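Local coordinates for protein SSD1 (Saccharomyces cerevisiae S288C, PDB 7AM1) that binds regulatory elements in the untranslated regions of mRNAs and represses translation, as a non-enzymatic member (a pseudonuclease) of the RNase II family, at residues E185-L191 and G754-H760; T521-S527 and I539-T543; L733-T737 and D747-P751; I750-G754 and P848-L852. One frame throughout, in Å; residues are numbered along the deposited sequence.

In the fold
Interactions 1, 3 and 4 gather round the C-terminal OB-type domain, while interaction 2 lies in the neighbouring RNB domain. Interactions 3 and 4, with centres about 7 Å apart, share I750 and P751, and the backbone also joins them, M735 N lying 2.8 Å from R851 O. Interaction 1 has its centre about 10 Å from that of interaction 3; strands 745-750 and 755-760 are neighbours in one sheet, and R758 NE meets D747 OD1 in a salt bridge of 2.6 Å. Interaction 2 has its centre about 18 Å from those of interactions 1 and 3, yet L540 CD1 packs 3.9 Å from G754 CA, where the two domains touch.

Interaction 1 (E185-L191 and G754-H760); sequences EGQSLLL and GIEKRVH
K757, on strand 755-760 of the C-terminal OB-type domain, reaches back to the end of helix 175-186 and binds the carbonyls of E185 and S188. Its CB starts out away from segment 185-191, and the chain packs beside L904 and V906 of strand 903-908. Bends at chi2 (-77°) and chi4 turn it round, bringing CD and then CE close to E185 O, with CE also near G186 CA. NZ finally sits among backbone oxygens: it donates to E185 O at 2.8 Å, to S188 O at 2.7 Å and to the oxygen of its own neighbour E756, while L189 O, a weak extra acceptor, must share a proton with these. A long, flexible amine suits this place, and its charge probably suits carbonyls left over where a helix ends.

The backbones also meet directly, E756 N donating to L189 O at 2.9 Å. E756 OE1 is approached from above the carboxylate plane by L191 N at 3.0 Å, while its OE2 pairs with K629. L191 CD1 lies near R758 NH2, beside a guanidinium whose main partner is D747.

E185 closes the other end: OE2 pairs with K35 and, at 3.6 Å, with R758 NH1. Its carboxylate lies nearly coplanar with the H760 ring, and NE2 of H760 donates to the syn lone pair of E185 OE1 at 2.7 Å, almost straight (174°).

Interaction 2 (T521-S527 and I539-T543); sequences TLSLLES and ILDRT
S523 and R542 hold the first turn of helix 523-529 against the loop 539-543 in the RNB domain. The tight part centres on the small S523 hydroxyl, which stands anti to the backbone N, a rotation (chi1 180°) that brings OG up to the loop. OG donates to I539 O at 2.6 Å, in the plane of that carbonyl, and accepts from R542 NE at 2.7 Å. A second nitrogen, R542 NH2, reaches S523 O at 3.1 Å, so the arginine grips one residue side-on at two atoms. A bend at chi2 (-74°) folds its chain round S523 CB. Over one face of the guanidinium lies E526 CG, 3.3 Å from R542 NH2, and T521 CG2 rests against R542 CB.

The other end is looser. R542 NH1 meets E526 OE2 through a water rather than directly, and the carboxylate, turned almost at right angles to the guanidinium, has R554 as its main partner. A leucine in place of R542 would probably leave S523 OG without its donor and the bridging water without one of its two anchors.

Beyond the polar centre, L524 CD2 packs 3.7 Å from I539 CD1 and also touches L540 CD2. These aliphatic branches pack against neighbouring helices: L524 meets I625 and L540 meets V621 of helix 617-629, while I539 rests on E711 and I714 of helix 689-725.

Interaction 3 (L733-T737 and D747-P751); sequences LTMAT and DVFIP
In the β-hairpin of strands 732-741 and 745-750, part of the C-terminal OB-type domain, T737 and F749 form an antiparallel hydrogen-bonded pair. T737 N donates to F749 O at 3.2 Å, and F749 N returns the bond to T737 O at 3.0 Å. The axes of the two short strand segments make an angle of 119°, far from straight antiparallel, consistent with the strongly coiled strands of an OB barrel.

On the face carrying T737 and F749 the two side chains run alongside each other. F749 CG stands between its backbone N and carbonyl carbon (chi1 66°), the crowded position, and this swings the ring over toward the partner strand. Its CE1 comes 3.4 Å from T737 CG2, the methyl that is anti to the threonine N. The ring also touches V621 and I625 of helix 617-629, so a flat, wide aromatic suits a place between strand and helix. An alanine at F749 would probably leave the backbone bonds in place but open a gap there, with T737 CG2 losing its neighbour.

The face carrying A736, V748 and I750 is mainly aliphatic. The small A736 lets V748 and I750 close in, its CB lying 3.8 Å from I750 CG1. T734 OG1 accepts from R851 N of another loop, leaving CG2 to rest 4.1 Å from I750 CG2.

Interaction 4 (I750-G754 and P848-L852); sequences IPEFG and PNLRL
E752 and R851 meet with their side chains crossing at about a right angle. The glutamate bends at chi2 (80°), and the arginine, with CG anti to its N, bends at both chi2 and chi3; this curl swings the guanidinium's NE-containing edge round to E752. The result is a salt bridge in which NE and NH2 both donate to the single oxygen OE2, NE at 2.5 Å and NH2 at 2.8 Å. OE2 lies in the guanidinium plane, whereas the carboxylate is turned 78° from it, so the two groups do not form the flat, two-oxygen pairing. NH2 has a second anion in D618, which probably helps fix the rotation of the group.

Segment 750-754 is the tight turn joining strands 745-750 and 755-760 of the OB-type domain, with F753 N bonded to I750 O at 3.0 Å. Proline suits the turn by its fixed phi, and the positive phi of G754 is easy for a glycine.

F753 projects from this turn toward helix 689-725, where L718 and I722 touch it. P848 lies on one ring face in a CH-pi contact, its CB 3.7 Å from the ring centroid, while L850 CD2 approaches the edge, 3.9 Å from CZ. Between the salt bridge and the ring, N849 O is buried without a hydrogen-bonding partner, facing CB and CG of E752. A water links the backbones, donating to E752 O and accepting from N849 N, both at 2.9 Å.

Interaction 1 (E185-L191 and G754-H760)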
loop_
_atom_site.group_PDB
_atom_site.type_symbol
_atom_site.label_atom_id
_atom_site.label_comp_id
_atom_site.label_asym_id
_atom_site.label_seq_id
_atom_site.Cartn_x
_atom_site.Cartn_y
_atom_site.Cartn_z
ATOM N N GLU A 185 -6.522 12.572 -6.136
ATOM C CA GLU A 185 -6.607 12.673 -4.684
ATOM C C GLU A 185 -7.657 11.731 -4.108
ATOM O O GLU A 185 -7.461 11.176 -3.019
ATOM C CB GLU A 185 -6.926 14.112 -4.276
ATOM C CG GLU A 185 -5.867 15.125 -4.660
ATOM C CD GLU A 185 -6.287 16.545 -4.331
ATOM O OE1 GLU A 185 -7.426 16.727 -3.856
ATOM O OE2 GLU A 185 -5.477 17.476 -4.531
ATOM N N GLY A 186 -8.753 11.516 -4.827
ATOM C CA GLY A 186 -9.903 10.833 -4.275
ATOM C C GLY A 186 -9.909 9.327 -4.436
ATOM O O GLY A 186 -10.618 8.633 -3.699
ATOM N N GLN A 187 -9.128 8.800 -5.375
ATOM C CA GLN A 187 -9.172 7.376 -5.687
ATOM C C GLN A 187 -8.151 6.555 -4.902
ATOM O O GLN A 187 -8.033 5.348 -5.135
ATOM C CB GLN A 187 -8.988 7.189 -7.195
ATOM C CG GLN A 187 -10.196 7.722 -7.969
ATOM C CD GLN A 187 -10.029 7.669 -9.469
ATOM O OE1 GLN A 187 -8.911 7.674 -9.981
ATOM N NE2 GLN A 187 -11.147 7.638 -10.189
ATOM N N SER A 188 -7.445 7.167 -3.956
ATOM C CA SER A 188 -6.565 6.442 -3.052
ATOM C C SER A 188 -6.886 6.840 -1.617
ATOM O O SER A 188 -7.530 7.861 -1.356
ATOM C CB SER A 188 -5.085 6.711 -3.365
ATOM O OG SER A 188 -4.765 8.074 -3.147
ATOM N N LEU A 189 -6.432 6.016 -0.674
ATOM C CA LEU A 189 -6.768 6.256 0.725
ATOM C C LEU A 189 -6.024 7.469 1.271
ATOM O O LEU A 189 -6.618 8.325 1.938
ATOM C CB LEU A 189 -6.465 5.007 1.550
ATOM C CG LEU A 189 -7.278 3.779 1.131
ATOM C CD1 LEU A 189 -6.711 2.528 1.784
ATOM C CD2 LEU A 189 -8.762 3.965 1.468
ATOM N N LEU A 190 -4.730 7.567 0.985
ATOM C CA LEU A 190 -3.890 8.685 1.393
ATOM C C LEU A 190 -3.585 9.553 0.171
ATOM O O LEU A 190 -4.064 9.297 -0.936
ATOM C CB LEU A 190 -2.607 8.175 2.054
ATOM C CG LEU A 190 -2.782 7.137 3.172
ATOM C CD1 LEU A 190 -1.418 6.721 3.740
ATOM C CD2 LEU A 190 -3.698 7.636 4.287
ATOM N N LEU A 191 -2.775 10.589 0.377
ATOM C CA LEU A 191 -2.374 11.502 -0.687
ATOM C C LEU A 191 -0.930 11.239 -1.088
ATOM O O LEU A 191 -0.043 11.209 -0.229
ATOM C CB LEU A 191 -2.511 12.964 -0.256
ATOM C CG LEU A 191 -3.910 13.540 -0.066
ATOM C CD1 LEU A 191 -3.796 14.963 0.461
ATOM C CD2 LEU A 191 -4.689 13.505 -1.374
ATOM N N GLY A 754 -8.805 5.919 8.234
ATOM C CA GLY A 754 -7.527 5.667 7.590
ATOM C C GLY A 754 -7.391 6.333 6.240
ATOM O O GLY A 754 -6.883 5.716 5.294
ATOM N N ILE A 755 -7.840 7.585 6.122
ATOM C CA ILE A 755 -7.723 8.329 4.878
ATOM C C ILE A 755 -7.127 9.702 5.153
ATOM O O ILE A 755 -7.204 10.241 6.260
ATOM C CB ILE A 755 -9.074 8.475 4.137
ATOM C CG1 ILE A 755 -10.093 9.227 5.003
ATOM C CG2 ILE A 755 -9.585 7.106 3.706
ATOM C CD1 ILE A 755 -11.430 9.475 4.306
ATOM N N GLU A 756 -6.518 10.250 4.111
ATOM C CA GLU A 756 -5.932 11.581 4.109
ATOM C C GLU A 756 -6.391 12.250 2.822
ATOM O O GLU A 756 -6.222 11.680 1.739
ATOM C CB GLU A 756 -4.403 11.513 4.179
ATOM C CG GLU A 756 -3.707 12.863 4.077
ATOM C CD GLU A 756 -2.255 12.757 3.641
ATOM O OE1 GLU A 756 -1.869 11.734 3.030
ATOM O OE2 GLU A 756 -1.492 13.705 3.921
ATOM N N LYS A 757 -6.997 13.429 2.938
ATOM C CA LYS A 757 -7.585 14.106 1.791
ATOM C C LYS A 757 -7.354 15.605 1.913
ATOM O O LYS A 757 -6.948 16.111 2.961
ATOM C CB LYS A 757 -9.083 13.797 1.670
ATOM C CG LYS A 757 -9.381 12.345 1.340
ATOM C CD LYS A 757 -9.141 12.049 -0.129
ATOM C CE LYS A 757 -8.813 10.579 -0.368
ATOM N NZ LYS A 757 -7.340 10.339 -0.388
ATOM N N ARG A 758 -7.639 16.319 0.827
ATOM C CA ARG A 758 -7.297 17.729 0.706
ATOM C C ARG A 758 -8.546 18.582 0.533
ATOM O O ARG A 758 -9.356 18.335 -0.368
ATOM C CB ARG A 758 -6.349 17.941 -0.477
ATOM C CG ARG A 758 -5.995 19.393 -0.752
ATOM C CD ARG A 758 -4.781 19.486 -1.659
ATOM N NE ARG A 758 -3.617 18.875 -1.020
ATOM C CZ ARG A 758 -2.532 18.457 -1.661
ATOM N NH1 ARG A 758 -2.441 18.578 -2.980
ATOM N NH2 ARG A 758 -1.535 17.919 -0.977
ATOM N N VAL A 759 -8.684 19.590 1.390
ATOM C CA VAL A 759 -9.720 20.605 1.254
ATOM C C VAL A 759 -9.203 21.694 0.324
ATOM O O VAL A 759 -8.118 22.248 0.543
ATOM C CB VAL A 759 -10.105 21.189 2.623
ATOM C CG1 VAL A 759 -11.128 22.311 2.453
ATOM C CG2 VAL A 759 -10.641 20.095 3.544
ATOM N N HIS A 760 -9.967 21.988 -0.725
ATOM C CA HIS A 760 -9.594 22.993 -1.711
ATOM C C HIS A 760 -10.410 24.263 -1.511
ATOM O O HIS A 760 -11.642 24.210 -1.427
ATOM C CB HIS A 760 -9.800 22.452 -3.126
ATOM C CG HIS A 760 -8.916 21.295 -3.453
ATOM N ND1 HIS A 760 -7.622 21.452 -3.904
ATOM C CD2 HIS A 760 -9.125 19.960 -3.365
ATOM C CE1 HIS A 760 -7.080 20.263 -4.096
ATOM N NE2 HIS A 760 -7.969 19.342 -3.775
HETATM O O HOH W 1 -8.763 15.188 -1.690
#

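Interaction 2 (T521-S527 and I539-T543)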
loop_
_atom_site.group_PDB
_atom_site.type_symbol
_atom_site.label_atom_id
_atom_site.label_comp_id
_atom_site.label_asym_id
_atom_site.label_seq_id
_atom_site.Cartn_x
_atom_site.Cartn_y
_atom_site.Cartn_z
ATOM N N THR A 521 1.941 0.682 17.453
ATOM C CA THR A 521 2.653 0.071 16.341
ATOM C C THR A 521 2.525 0.957 15.106
ATOM O O THR A 521 1.756 1.922 15.076
ATOM C CB THR A 521 2.113 -1.345 16.076
ATOM O OG1 THR A 521 3.012 -2.063 15.223
ATOM C CG2 THR A 521 0.723 -1.291 15.441
ATOM N N LEU A 522 3.310 0.639 14.083
ATOM C CA LEU A 522 3.387 1.452 12.871
ATOM C C LEU A 522 2.798 0.634 11.725
ATOM O O LEU A 522 3.508 -0.077 11.011
ATOM C CB LEU A 522 4.820 1.879 12.602
ATOM C CG LEU A 522 5.447 2.720 13.719
ATOM C CD1 LEU A 522 6.917 2.988 13.417
ATOM C CD2 LEU A 522 4.678 4.036 13.925
ATOM N N SER A 523 1.480 0.755 11.549
ATOM C CA SER A 523 0.783 -0.063 10.566
ATOM C C SER A 523 1.196 0.287 9.145
ATOM O O SER A 523 1.285 -0.596 8.286
ATOM C CB SER A 523 -0.724 0.105 10.724
ATOM O OG SER A 523 -1.403 -0.683 9.769
ATOM N N LEU A 524 1.449 1.567 8.873
ATOM C CA LEU A 524 1.798 1.962 7.513
ATOM C C LEU A 524 3.204 1.487 7.155
ATOM O O LEU A 524 3.440 1.019 6.034
ATOM C CB LEU A 524 1.658 3.480 7.356
ATOM C CG LEU A 524 0.251 4.045 7.609
ATOM C CD1 LEU A 524 0.204 5.557 7.418
ATOM C CD2 LEU A 524 -0.812 3.382 6.743
ATOM N N LEU A 525 4.149 1.567 8.092
ATOM C CA LEU A 525 5.488 1.072 7.787
ATOM C C LEU A 525 5.464 -0.432 7.519
ATOM O O LEU A 525 6.170 -0.917 6.629
ATOM C CB LEU A 525 6.462 1.405 8.914
ATOM C CG LEU A 525 6.685 2.889 9.226
ATOM C CD1 LEU A 525 8.009 3.074 9.969
ATOM C CD2 LEU A 525 6.632 3.767 7.986
ATOM N N GLU A 526 4.642 -1.187 8.255
ATOM C CA GLU A 526 4.501 -2.611 7.952
ATOM C C GLU A 526 4.109 -2.822 6.493
ATOM O O GLU A 526 4.643 -3.713 5.821
ATOM C CB GLU A 526 3.479 -3.255 8.894
ATOM C CG GLU A 526 2.854 -4.571 8.408
ATOM C CD GLU A 526 3.836 -5.731 8.296
ATOM O OE1 GLU A 526 4.988 -5.613 8.770
ATOM O OE2 GLU A 526 3.436 -6.779 7.741
ATOM N N SER A 527 3.194 -1.991 5.975
ATOM C CA SER A 527 2.697 -2.176 4.615
ATOM C C SER A 527 3.750 -1.850 3.565
ATOM O O SER A 527 3.559 -2.197 2.396
ATOM C CB SER A 527 1.427 -1.340 4.380
ATOM O OG SER A 527 1.715 0.025 4.146
ATOM N N ILE A 539 -6.733 0.805 7.045
ATOM C CA ILE A 539 -5.354 0.358 6.893
ATOM C C ILE A 539 -4.535 0.613 8.150
ATOM O O ILE A 539 -3.451 0.042 8.310
ATOM C CB ILE A 539 -4.694 1.038 5.677
ATOM C CG1 ILE A 539 -4.796 2.561 5.777
ATOM C CG2 ILE A 539 -5.337 0.555 4.389
ATOM C CD1 ILE A 539 -3.909 3.292 4.778
ATOM N N LEU A 540 -5.021 1.465 9.051
ATOM C CA LEU A 540 -4.290 1.750 10.279
ATOM C C LEU A 540 -4.477 0.674 11.343
ATOM O O LEU A 540 -3.699 0.631 12.301
ATOM C CB LEU A 540 -4.729 3.106 10.834
ATOM C CG LEU A 540 -4.453 4.321 9.946
ATOM C CD1 LEU A 540 -5.047 5.587 10.566
ATOM C CD2 LEU A 540 -2.959 4.492 9.704
ATOM N N ASP A 541 -5.480 -0.191 11.203
ATOM C CA ASP A 541 -5.772 -1.172 12.238
ATOM C C ASP A 541 -4.667 -2.225 12.315
ATOM O O ASP A 541 -4.224 -2.761 11.291
ATOM C CB ASP A 541 -7.116 -1.856 11.971
ATOM C CG ASP A 541 -8.321 -0.961 12.264
ATOM O OD1 ASP A 541 -8.158 0.220 12.647
ATOM O OD2 ASP A 541 -9.456 -1.459 12.106
ATOM N N ARG A 542 -4.213 -2.502 13.536
ATOM C CA ARG A 542 -3.350 -3.634 13.848
ATOM C C ARG A 542 -3.696 -4.048 15.272
ATOM O O ARG A 542 -3.896 -3.183 16.131
ATOM C CB ARG A 542 -1.859 -3.295 13.765
ATOM C CG ARG A 542 -1.372 -2.768 12.438
ATOM C CD ARG A 542 -1.287 -3.850 11.373
ATOM N NE ARG A 542 -0.860 -3.274 10.103
ATOM C CZ ARG A 542 -0.541 -3.976 9.022
ATOM N NH1 ARG A 542 -0.605 -5.301 9.035
ATOM N NH2 ARG A 542 -0.161 -3.346 7.921
ATOM N N THR A 543 -3.778 -5.353 15.521
ATOM C CA THR A 543 -4.056 -5.854 16.860
ATOM C C THR A 543 -2.770 -6.310 17.540
ATOM O O THR A 543 -1.764 -6.614 16.894
ATOM C CB THR A 543 -5.053 -7.018 16.835
ATOM O OG1 THR A 543 -4.445 -8.166 16.232
ATOM C CG2 THR A 543 -6.305 -6.647 16.058
HETATM O O HOH W 2 0.739 -6.747 7.094
#

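Interaction 3 (L733-T737 and D747-P751)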
loop_
_atom_site.group_PDB
_atom_site.type_symbol
_atom_site.label_atom_id
_atom_site.label_comp_id
_atom_site.label_asym_id
_atom_site.label_seq_id
_atom_site.Cartn_x
_atom_site.Cartn_y
_atom_site.Cartn_z
ATOM N N LEU A 733 -20.350 14.011 8.350
ATOM C CA LEU A 733 -19.686 15.113 9.034
ATOM C C LEU A 733 -18.887 14.506 10.176
ATOM O O LEU A 733 -19.443 13.781 11.008
ATOM C CB LEU A 733 -20.705 16.135 9.545
ATOM C CG LEU A 733 -20.179 17.387 10.247
ATOM C CD1 LEU A 733 -19.301 18.199 9.315
ATOM C CD2 LEU A 733 -21.337 18.235 10.782
ATOM N N THR A 734 -17.586 14.771 10.207
ATOM C CA THR A 734 -16.753 14.211 11.256
ATOM C C THR A 734 -15.629 15.178 11.582
ATOM O O THR A 734 -15.226 15.992 10.746
ATOM C CB THR A 734 -16.162 12.850 10.860
ATOM O OG1 THR A 734 -15.486 12.277 11.988
ATOM C CG2 THR A 734 -15.181 12.995 9.712
ATOM N N MET A 735 -15.126 15.078 12.805
ATOM C CA MET A 735 -13.941 15.831 13.178
ATOM C C MET A 735 -12.727 15.186 12.524
ATOM O O MET A 735 -12.621 13.959 12.454
ATOM C CB MET A 735 -13.780 15.870 14.698
ATOM C CG MET A 735 -14.931 16.548 15.425
ATOM S SD MET A 735 -15.201 18.241 14.862
ATOM C CE MET A 735 -13.617 18.974 15.265
ATOM N N ALA A 736 -11.838 16.020 11.999
ATOM C CA ALA A 736 -10.594 15.570 11.394
ATOM C C ALA A 736 -9.459 16.431 11.929
ATOM O O ALA A 736 -9.681 17.481 12.536
ATOM C CB ALA A 736 -10.658 15.646 9.860
ATOM N N THR A 737 -8.231 15.992 11.675
ATOM C CA THR A 737 -7.035 16.712 12.089
ATOM C C THR A 737 -6.333 17.270 10.861
ATOM O O THR A 737 -6.185 16.572 9.851
ATOM C CB THR A 737 -6.084 15.802 12.874
ATOM O OG1 THR A 737 -6.728 15.353 14.073
ATOM C CG2 THR A 737 -4.790 16.532 13.221
ATOM N N ASP A 747 -4.475 19.735 3.939
ATOM C CA ASP A 747 -4.700 18.304 4.060
ATOM C C ASP A 747 -5.235 17.973 5.447
ATOM O O ASP A 747 -4.797 18.543 6.452
ATOM C CB ASP A 747 -3.410 17.523 3.792
ATOM C CG ASP A 747 -2.874 17.755 2.393
ATOM O OD1 ASP A 747 -3.679 18.130 1.511
ATOM O OD2 ASP A 747 -1.657 17.559 2.176
ATOM N N VAL A 748 -6.190 17.054 5.488
ATOM C CA VAL A 748 -6.744 16.544 6.732
ATOM C C VAL A 748 -6.624 15.031 6.687
ATOM O O VAL A 748 -6.632 14.422 5.612
ATOM C CB VAL A 748 -8.214 16.972 6.941
ATOM C CG1 VAL A 748 -8.326 18.488 7.040
ATOM C CG2 VAL A 748 -9.086 16.446 5.809
ATOM N N PHE A 749 -6.507 14.418 7.855
ATOM C CA PHE A 749 -6.579 12.969 7.937
ATOM C C PHE A 749 -7.592 12.596 9.006
ATOM O O PHE A 749 -7.866 13.361 9.937
ATOM C CB PHE A 749 -5.204 12.326 8.200
ATOM C CG PHE A 749 -4.621 12.642 9.536
ATOM C CD1 PHE A 749 -4.099 13.895 9.799
ATOM C CD2 PHE A 749 -4.561 11.672 10.519
ATOM C CE1 PHE A 749 -3.549 14.188 11.030
ATOM C CE2 PHE A 749 -4.016 11.954 11.754
ATOM C CZ PHE A 749 -3.505 13.216 12.011
ATOM N N ILE A 750 -8.180 11.424 8.821
ATOM C CA ILE A 750 -9.274 10.953 9.660
ATOM C C ILE A 750 -8.860 9.564 10.126
ATOM O O ILE A 750 -9.056 8.586 9.390
ATOM C CB ILE A 750 -10.596 10.949 8.877
ATOM C CG1 ILE A 750 -10.758 12.276 8.119
ATOM C CG2 ILE A 750 -11.771 10.737 9.823
ATOM C CD1 ILE A 750 -11.918 12.307 7.139
ATOM N N PRO A 751 -8.249 9.428 11.307
ATOM C CA PRO A 751 -7.737 8.107 11.709
ATOM C C PRO A 751 -8.811 7.040 11.775
ATOM O O PRO A 751 -8.505 5.854 11.590
ATOM C CB PRO A 751 -7.115 8.373 13.088
ATOM C CG PRO A 751 -6.810 9.830 13.099
ATOM C CD PRO A 751 -7.888 10.480 12.275
#

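Interaction 4 (I750-G754 and P848-L852)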
loop_
_atom_site.group_PDB
_atom_site.type_symbol
_atom_site.label_atom_id
_atom_site.label_comp_id
_atom_site.label_asym_id
_atom_site.label_seq_id
_atom_site.Cartn_x
_atom_site.Cartn_y
_atom_site.Cartn_z
ATOM N N ILE A 750 -8.180 11.424 8.821
ATOM C CA ILE A 750 -9.274 10.953 9.660
ATOM C C ILE A 750 -8.860 9.564 10.126
ATOM O O ILE A 750 -9.056 8.586 9.390
ATOM C CB ILE A 750 -10.596 10.949 8.877
ATOM C CG1 ILE A 750 -10.758 12.276 8.119
ATOM C CG2 ILE A 750 -11.771 10.737 9.823
ATOM C CD1 ILE A 750 -11.918 12.307 7.139
ATOM N N PRO A 751 -8.249 9.428 11.307
ATOM C CA PRO A 751 -7.737 8.107 11.709
ATOM C C PRO A 751 -8.811 7.040 11.775
ATOM O O PRO A 751 -8.505 5.854 11.590
ATOM C CB PRO A 751 -7.115 8.373 13.088
ATOM C CG PRO A 751 -6.810 9.830 13.099
ATOM C CD PRO A 751 -7.888 10.480 12.275
ATOM N N GLU A 752 -10.062 7.425 12.036
ATOM C CA GLU A 752 -11.135 6.446 12.130
ATOM C C GLU A 752 -11.429 5.786 10.794
ATOM O O GLU A 752 -11.994 4.687 10.768
ATOM C CB GLU A 752 -12.402 7.102 12.674
ATOM C CG GLU A 752 -12.296 7.531 14.129
ATOM C CD GLU A 752 -11.551 8.840 14.312
ATOM O OE1 GLU A 752 -11.259 9.517 13.301
ATOM O OE2 GLU A 752 -11.255 9.184 15.475
ATOM N N PHE A 753 -11.073 6.437 9.689
ATOM C CA PHE A 753 -11.254 5.876 8.360
ATOM C C PHE A 753 -9.940 5.474 7.703
ATOM O O PHE A 753 -9.964 4.746 6.704
ATOM C CB PHE A 753 -11.980 6.887 7.459
ATOM C CG PHE A 753 -13.422 7.104 7.826
ATOM C CD1 PHE A 753 -13.762 7.809 8.967
ATOM C CD2 PHE A 753 -14.438 6.592 7.037
ATOM C CE1 PHE A 753 -15.088 8.013 9.306
ATOM C CE2 PHE A 753 -15.769 6.790 7.377
ATOM C CZ PHE A 753 -16.091 7.498 8.509
ATOM N N GLY A 754 -8.805 5.919 8.234
ATOM C CA GLY A 754 -7.527 5.667 7.590
ATOM C C GLY A 754 -7.391 6.333 6.240
ATOM O O GLY A 754 -6.883 5.716 5.294
ATOM N N PRO A 848 -16.711 1.950 10.213
ATOM C CA PRO A 848 -15.942 3.085 10.739
ATOM C C PRO A 848 -16.745 3.874 11.765
ATOM O O PRO A 848 -17.968 4.000 11.671
ATOM C CB PRO A 848 -15.644 3.926 9.491
ATOM C CG PRO A 848 -15.800 2.984 8.342
ATOM C CD PRO A 848 -16.883 2.034 8.752
ATOM N N ASN A 849 -16.035 4.398 12.761
ATOM C CA ASN A 849 -16.622 5.250 13.785
ATOM C C ASN A 849 -16.390 6.714 13.441
ATOM O O ASN A 849 -15.310 7.088 12.976
ATOM C CB ASN A 849 -16.016 4.947 15.156
ATOM C CG ASN A 849 -16.368 3.571 15.650
ATOM O OD1 ASN A 849 -17.468 3.074 15.405
ATOM N ND2 ASN A 849 -15.430 2.932 16.338
ATOM N N LEU A 850 -17.405 7.536 13.660
ATOM C CA LEU A 850 -17.240 8.970 13.489
ATOM C C LEU A 850 -16.538 9.567 14.702
ATOM O O LEU A 850 -16.649 9.060 15.821
ATOM C CB LEU A 850 -18.593 9.649 13.287
ATOM C CG LEU A 850 -19.389 9.235 12.050
ATOM C CD1 LEU A 850 -20.708 9.976 11.993
ATOM C CD2 LEU A 850 -18.585 9.509 10.806
ATOM N N ARG A 851 -15.798 10.650 14.468
ATOM C CA ARG A 851 -15.226 11.453 15.545
ATOM C C ARG A 851 -16.135 12.666 15.734
ATOM O O ARG A 851 -16.175 13.564 14.887
ATOM C CB ARG A 851 -13.787 11.866 15.243
ATOM C CG ARG A 851 -13.152 12.759 16.321
ATOM C CD ARG A 851 -12.559 11.954 17.466
ATOM N NE ARG A 851 -11.424 11.161 17.009
ATOM C CZ ARG A 851 -10.149 11.530 17.110
ATOM N NH1 ARG A 851 -9.810 12.687 17.667
ATOM N NH2 ARG A 851 -9.201 10.728 16.648
ATOM N N LEU A 852 -16.875 12.674 16.827
ATOM C CA LEU A 852 -17.845 13.720 17.092
ATOM C C LEU A 852 -17.342 14.649 18.190
ATOM O O LEU A 852 -16.530 14.240 19.026
ATOM C CB LEU A 852 -19.185 13.103 17.511
ATOM C CG LEU A 852 -19.749 12.103 16.499
ATOM C CD1 LEU A 852 -21.037 11.486 16.991
ATOM C CD2 LEU A 852 -19.969 12.766 15.143
HETATM O O HOH W 3 -13.299 3.621 13.075
#